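Local structure of ferritin (Ulva pertusa, 3VNX) at residues A43-I48 and D95-R100; F116-D119 and L125-M128. The protein probably oxidises ferrous iron and stores it as mineral inside a hollow shell of 24 subunits, as ferritins do. All blocks are in the same frame, centred on the assembly; numbering follows the deposited sequence.

Contact 1: A43-I48 and D95-R100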
loop_
_atom_site.group_PDB
_atom_site.type_symbol
_atom_site.label_atom_id
_atom_site.label_comp_id
_atom_site.label_asym_id
_atom_site.label_seq_id
_atom_site.Cartn_x
_atom_site.Cartn_y
_atom_site.Cartn_z
ATOM N N ALA A 43 -26.567 -10.079 -52.729
ATOM C CA ALA A 43 -26.503 -8.656 -52.391
ATOM C C ALA A 43 -25.450 -8.368 -51.317
ATOM O O ALA A 43 -24.804 -7.317 -51.334
ATOM C CB ALA A 43 -27.862 -8.153 -51.937
ATOM N N ILE A 44 -25.277 -9.298 -50.387
ATOM C CA ILE A 44 -24.255 -9.140 -49.352
ATOM C C ILE A 44 -22.864 -9.205 -49.971
ATOM O O ILE A 44 -21.977 -8.419 -49.625
ATOM C CB ILE A 44 -24.376 -10.205 -48.252
ATOM C CG1 ILE A 44 -25.551 -9.876 -47.328
ATOM C CG2 ILE A 44 -23.067 -10.317 -47.474
ATOM C CD1 ILE A 44 -25.368 -8.590 -46.545
ATOM N N ASN A 45 -22.673 -10.137 -50.898
ATOM C CA ASN A 45 -21.395 -10.203 -51.598
ATOM C C ASN A 45 -21.112 -8.905 -52.337
ATOM O O ASN A 45 -19.990 -8.389 -52.330
ATOM C CB ASN A 45 -21.352 -11.404 -52.529
ATOM C CG ASN A 45 -21.058 -12.684 -51.783
ATOM O OD1 ASN A 45 -20.361 -12.665 -50.766
ATOM N ND2 ASN A 45 -21.593 -13.802 -52.267
ATOM N N GLU A 46 -22.157 -8.364 -52.944
ATOM C CA GLU A 46 -22.038 -7.104 -53.645
ATOM C C GLU A 46 -21.558 -6.013 -52.669
ATOM O O GLU A 46 -20.595 -5.296 -52.937
ATOM C CB GLU A 46 -23.376 -6.746 -54.317
ATOM C CG GLU A 46 -23.385 -5.400 -54.993
ATOM O OE1 GLU A 46 -21.912 -6.392 -56.567
ATOM O OE2 GLU A 46 -22.124 -4.193 -56.606
ATOM N N GLN A 47 -22.226 -5.915 -51.528
ATOM C CA GLN A 47 -21.923 -4.881 -50.546
ATOM C C GLN A 47 -20.545 -5.143 -49.906
ATOM O O GLN A 47 -19.782 -4.215 -49.632
ATOM C CB GLN A 47 -23.053 -4.795 -49.504
ATOM C CG GLN A 47 -22.907 -3.666 -48.483
ATOM C CD GLN A 47 -22.799 -2.295 -49.120
ATOM O OE1 GLN A 47 -23.442 -2.010 -50.133
ATOM N NE2 GLN A 47 -21.997 -1.428 -48.515
ATOM N N ILE A 48 -20.193 -6.406 -49.717
ATOM C CA ILE A 48 -18.815 -6.703 -49.349
ATOM C C ILE A 48 -17.852 -6.038 -50.338
ATOM O O ILE A 48 -16.923 -5.320 -49.934
ATOM C CB ILE A 48 -18.539 -8.213 -49.275
ATOM C CG1 ILE A 48 -19.142 -8.789 -47.999
ATOM C CG2 ILE A 48 -17.042 -8.482 -49.293
ATOM C CD1 ILE A 48 -19.490 -10.250 -48.082
ATOM N N ASP A 95 -18.621 -12.108 -42.298
ATOM C CA ASP A 95 -18.976 -12.840 -41.096
ATOM C C ASP A 95 -20.477 -13.177 -41.063
ATOM O O ASP A 95 -20.871 -14.310 -40.782
ATOM C CB ASP A 95 -18.570 -12.032 -39.871
ATOM C CG ASP A 95 -19.080 -12.639 -38.578
ATOM O OD1 ASP A 95 -18.673 -13.777 -38.243
ATOM O OD2 ASP A 95 -19.888 -11.978 -37.893
ATOM N N TYR A 96 -21.320 -12.200 -41.362
ATOM C CA TYR A 96 -22.747 -12.483 -41.392
ATOM C C TYR A 96 -23.070 -13.508 -42.474
ATOM O O TYR A 96 -23.906 -14.395 -42.261
ATOM C CB TYR A 96 -23.594 -11.212 -41.583
ATOM C CG TYR A 96 -25.042 -11.437 -41.204
ATOM C CD1 TYR A 96 -25.421 -11.485 -39.859
ATOM C CD2 TYR A 96 -26.035 -11.639 -42.187
ATOM C CE1 TYR A 96 -26.748 -11.720 -39.481
ATOM C CE2 TYR A 96 -27.375 -11.873 -41.818
ATOM C CZ TYR A 96 -27.720 -11.910 -40.461
ATOM O OH TYR A 96 -29.019 -12.129 -40.064
ATOM N N GLN A 97 -22.404 -13.384 -43.624
ATOM C CA GLN A 97 -22.650 -14.275 -44.754
ATOM C C GLN A 97 -22.520 -15.736 -44.332
ATOM O O GLN A 97 -23.448 -16.529 -44.510
ATOM C CB GLN A 97 -21.702 -13.975 -45.915
ATOM C CG GLN A 97 -21.997 -14.788 -47.169
ATOM C CD GLN A 97 -23.185 -14.240 -47.970
ATOM O OE1 GLN A 97 -24.350 -14.409 -47.581
ATOM N NE2 GLN A 97 -22.887 -13.578 -49.099
ATOM N N THR A 98 -21.372 -16.084 -43.758
ATOM C CA THR A 98 -21.141 -17.461 -43.342
ATOM C C THR A 98 -21.906 -17.806 -42.057
ATOM O O THR A 98 -22.209 -18.972 -41.783
ATOM C CB THR A 98 -19.649 -17.754 -43.210
ATOM O OG1 THR A 98 -19.007 -16.655 -42.553
ATOM C CG2 THR A 98 -19.039 -17.924 -44.605
ATOM N N LYS A 99 -22.229 -16.784 -41.277
ATOM C CA LYS A 99 -23.116 -16.970 -40.150
ATOM C C LYS A 99 -24.471 -17.536 -40.620
ATOM O O LYS A 99 -25.014 -18.441 -39.993
ATOM C CB LYS A 99 -23.297 -15.656 -39.377
ATOM C CG LYS A 99 -23.894 -15.824 -37.970
ATOM C CD LYS A 99 -23.943 -14.502 -37.184
ATOM C CE LYS A 99 -22.614 -14.205 -36.491
ATOM N NZ LYS A 99 -22.578 -12.841 -35.852
ATOM N N ARG A 100 -25.011 -17.015 -41.722
ATOM C CA ARG A 100 -26.351 -17.415 -42.165
ATOM C C ARG A 100 -26.356 -18.614 -43.112
ATOM O O ARG A 100 -27.417 -19.021 -43.585
ATOM C CB ARG A 100 -27.087 -16.247 -42.841
ATOM C CG ARG A 100 -27.605 -15.156 -41.895
ATOM C CD ARG A 100 -28.747 -15.638 -40.992
ATOM N NE ARG A 100 -29.894 -16.153 -41.749
ATOM C CZ ARG A 100 -30.864 -15.402 -42.276
ATOM N NH1 ARG A 100 -30.839 -14.081 -42.133
ATOM N NH2 ARG A 100 -31.865 -15.975 -42.942
#

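Contact 2: F116-D119 and L125-M128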
loop_
_atom_site.group_PDB
_atom_site.type_symbol
_atom_site.label_atom_id
_atom_site.label_comp_id
_atom_site.label_asym_id
_atom_site.label_seq_id
_atom_site.Cartn_x
_atom_site.Cartn_y
_atom_site.Cartn_z
ATOM N N PHE A 116 -4.811 13.582 -56.496
ATOM C CA PHE A 116 -5.919 14.327 -55.892
ATOM C C PHE A 116 -5.679 15.823 -55.796
ATOM O O PHE A 116 -6.413 16.534 -55.103
ATOM C CB PHE A 116 -6.327 13.717 -54.540
ATOM C CG PHE A 116 -6.722 12.275 -54.638
ATOM C CD1 PHE A 116 -5.805 11.272 -54.372
ATOM C CD2 PHE A 116 -8.004 11.921 -55.042
ATOM C CE1 PHE A 116 -6.163 9.928 -54.483
ATOM C CE2 PHE A 116 -8.374 10.590 -55.160
ATOM C CZ PHE A 116 -7.451 9.588 -54.887
ATOM N N ALA A 117 -4.656 16.291 -56.505
ATOM C CA ALA A 117 -4.432 17.718 -56.654
ATOM C C ALA A 117 -5.675 18.349 -57.281
ATOM O O ALA A 117 -6.348 17.747 -58.119
ATOM C CB ALA A 117 -3.190 17.988 -57.507
ATOM N N ASN A 118 -5.989 19.559 -56.847
ATOM C CA ASN A 118 -7.159 20.259 -57.334
ATOM C C ASN A 118 -6.971 21.738 -57.067
ATOM O O ASN A 118 -6.874 22.163 -55.910
ATOM C CB ASN A 118 -8.413 19.748 -56.642
ATOM C CG ASN A 118 -9.667 20.429 -57.140
ATOM O OD1 ASN A 118 -9.688 21.643 -57.357
ATOM N ND2 ASN A 118 -10.727 19.648 -57.321
ATOM N N ASP A 119 -6.909 22.514 -58.143
ATOM C CA ASP A 119 -6.533 23.919 -58.061
ATOM C C ASP A 119 -7.676 24.781 -57.561
ATOM O O ASP A 119 -7.458 25.758 -56.853
ATOM C CB ASP A 119 -6.037 24.420 -59.420
ATOM C CG ASP A 119 -4.724 23.778 -59.835
ATOM O OD1 ASP A 119 -3.943 23.364 -58.942
ATOM O OD2 ASP A 119 -4.474 23.691 -61.056
ATOM N N LEU A 125 -9.736 19.949 -49.295
ATOM C CA LEU A 125 -11.173 20.112 -49.420
ATOM C C LEU A 125 -11.727 19.159 -50.454
ATOM O O LEU A 125 -12.775 18.540 -50.252
ATOM C CB LEU A 125 -11.528 21.553 -49.799
ATOM C CG LEU A 125 -12.996 21.776 -50.145
ATOM C CD1 LEU A 125 -13.928 21.336 -49.010
ATOM C CD2 LEU A 125 -13.214 23.235 -50.480
ATOM N N TYR A 126 -11.019 19.045 -51.569
ATOM C CA TYR A 126 -11.459 18.159 -52.635
ATOM C C TYR A 126 -11.573 16.718 -52.143
ATOM O O TYR A 126 -12.622 16.091 -52.299
ATOM C CB TYR A 126 -10.530 18.244 -53.839
ATOM C CG TYR A 126 -10.817 17.172 -54.863
ATOM C CD1 TYR A 126 -9.850 16.225 -55.198
ATOM C CD2 TYR A 126 -12.064 17.084 -55.478
ATOM C CE1 TYR A 126 -10.113 15.232 -56.135
ATOM C CE2 TYR A 126 -12.337 16.097 -56.415
ATOM C CZ TYR A 126 -11.357 15.176 -56.739
ATOM O OH TYR A 126 -11.618 14.194 -57.664
ATOM N N ALA A 127 -10.498 16.202 -51.549
ATOM C CA ALA A 127 -10.505 14.861 -50.982
ATOM C C ALA A 127 -11.656 14.656 -49.998
ATOM O O ALA A 127 -12.295 13.588 -49.986
ATOM C CB ALA A 127 -9.171 14.554 -50.311
ATOM N N MET A 128 -11.936 15.666 -49.177
ATOM C CA MET A 128 -13.017 15.526 -48.198
ATOM C C MET A 128 -14.389 15.571 -48.883
ATOM O O MET A 128 -15.343 14.894 -48.467
ATOM C CB MET A 128 -12.888 16.560 -47.073
ATOM C CG MET A 128 -11.546 16.449 -46.331
ATOM S SD MET A 128 -11.170 14.742 -45.806
ATOM C CE MET A 128 -12.445 14.509 -44.557
#

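Contact 1: A43-I48 and D95-R100
Q97 lays its terminal amide along the flank of I44 and brings the nitrogen end to the amide of N45. The evidence for the first half is the approach of I44 CG2, which lies 3.6 Å from Q97 NE2; the Q97 and I44 side chains run past each other in opposite senses. The Q97 chain leaves with CG anti to the backbone N (chi1 -175°) and then bends at chi2, which carries the amide across to the facing helix. There Q97 NE2 donates to N45 OD1 at 3.2 Å. The acceptor lies within the Q97 amide plane, but the donor stands above the N45 carbonyl plane rather than on a lone pair, and the two amides are turned 68° apart, so this bond is poorly directed at its acceptor end. These are helices 38-66 and 73-99, the first two long helices of the ferritin four-helix bundle; within 43-48 and 95-100 the CA atoms nearest each other are those of I44 and Q97, 7.1 Å apart. Each amide is also engaged by its surroundings. N45 OD1 accepts from the backbone N of E105 while its ND2 donates to R103 O, joining helix 38-66 to the segment that follows helix 73-99; Q97 OE1 bonds Y36 OH and NE2 also reaches E41 O. All four polar atoms of this buried amide pair therefore have partners. A leucine in place of N45 would probably leave E105 N and R103 O without their side-chain mates and strip Q97 NE2 of one of its two acceptors. I44 also packs on L93, L145 and L157, one from each of the other three long helices, while Y96 stacks on F160 of helix 155-201.

Contact 2: F116-D119 and L125-M128
Two trans first torsions, N118 with CG anti to its own N (chi1 -179°) and Y126 likewise (chi1 170°), extend these groups so that the loop side chain and the helix side chain meet. The N118 amide arrives over one face of the Y126 ring: N118 ND2 is 3.4 Å from Y126 CD2. Amide and ring planes are inclined by 47°, so the amide is tilted rather than laid flat on the ring. N118 CB continues the contact over the base of the tyrosine, 3.8 Å from Y126 CB. The ring edge is used by F116, whose carbonyl O sits near the plane of the Y126 ring, 3.5 Å from Y126 CD1. Its phenyl group adds a looser apolar touch, F116 CD2 to Y126 CE1 at 4.1 Å, with the tyrosine atom at the phenyl edge. In the ferritin fold this is where the long connection after helix 73-99 runs into helix 123-151, the third long helix of the bundle. N118 OD1 accepts from the backbone N of K121, which ties the amide to the chain entering that helix. F116 and A127 both pack on L61 of helix 38-66, and M128 reaches F75, F78 and F79 of helix 73-99.

In the fold
After two short N-terminal helices, 11-14 and 16-24, the chain enters helix 38-66, turns back through helix 73-99 and closes contact 1 when 95-100 returns beside 43-48; the 46 intervening residues are mostly helix. A long connection then leads to 116-119, and contact 2 closes a much shorter excursion, with five residues between its segments, onto the start of helix 123-151. The contacts neither nest nor cross: they follow in series. The centres of contact 1 and contact 2 are about 33 Å apart, on opposite sides of the chain's centre. Contact 1 thus joins the first pair of long helices, whereas contact 2 fastens the connection to the helix it feeds.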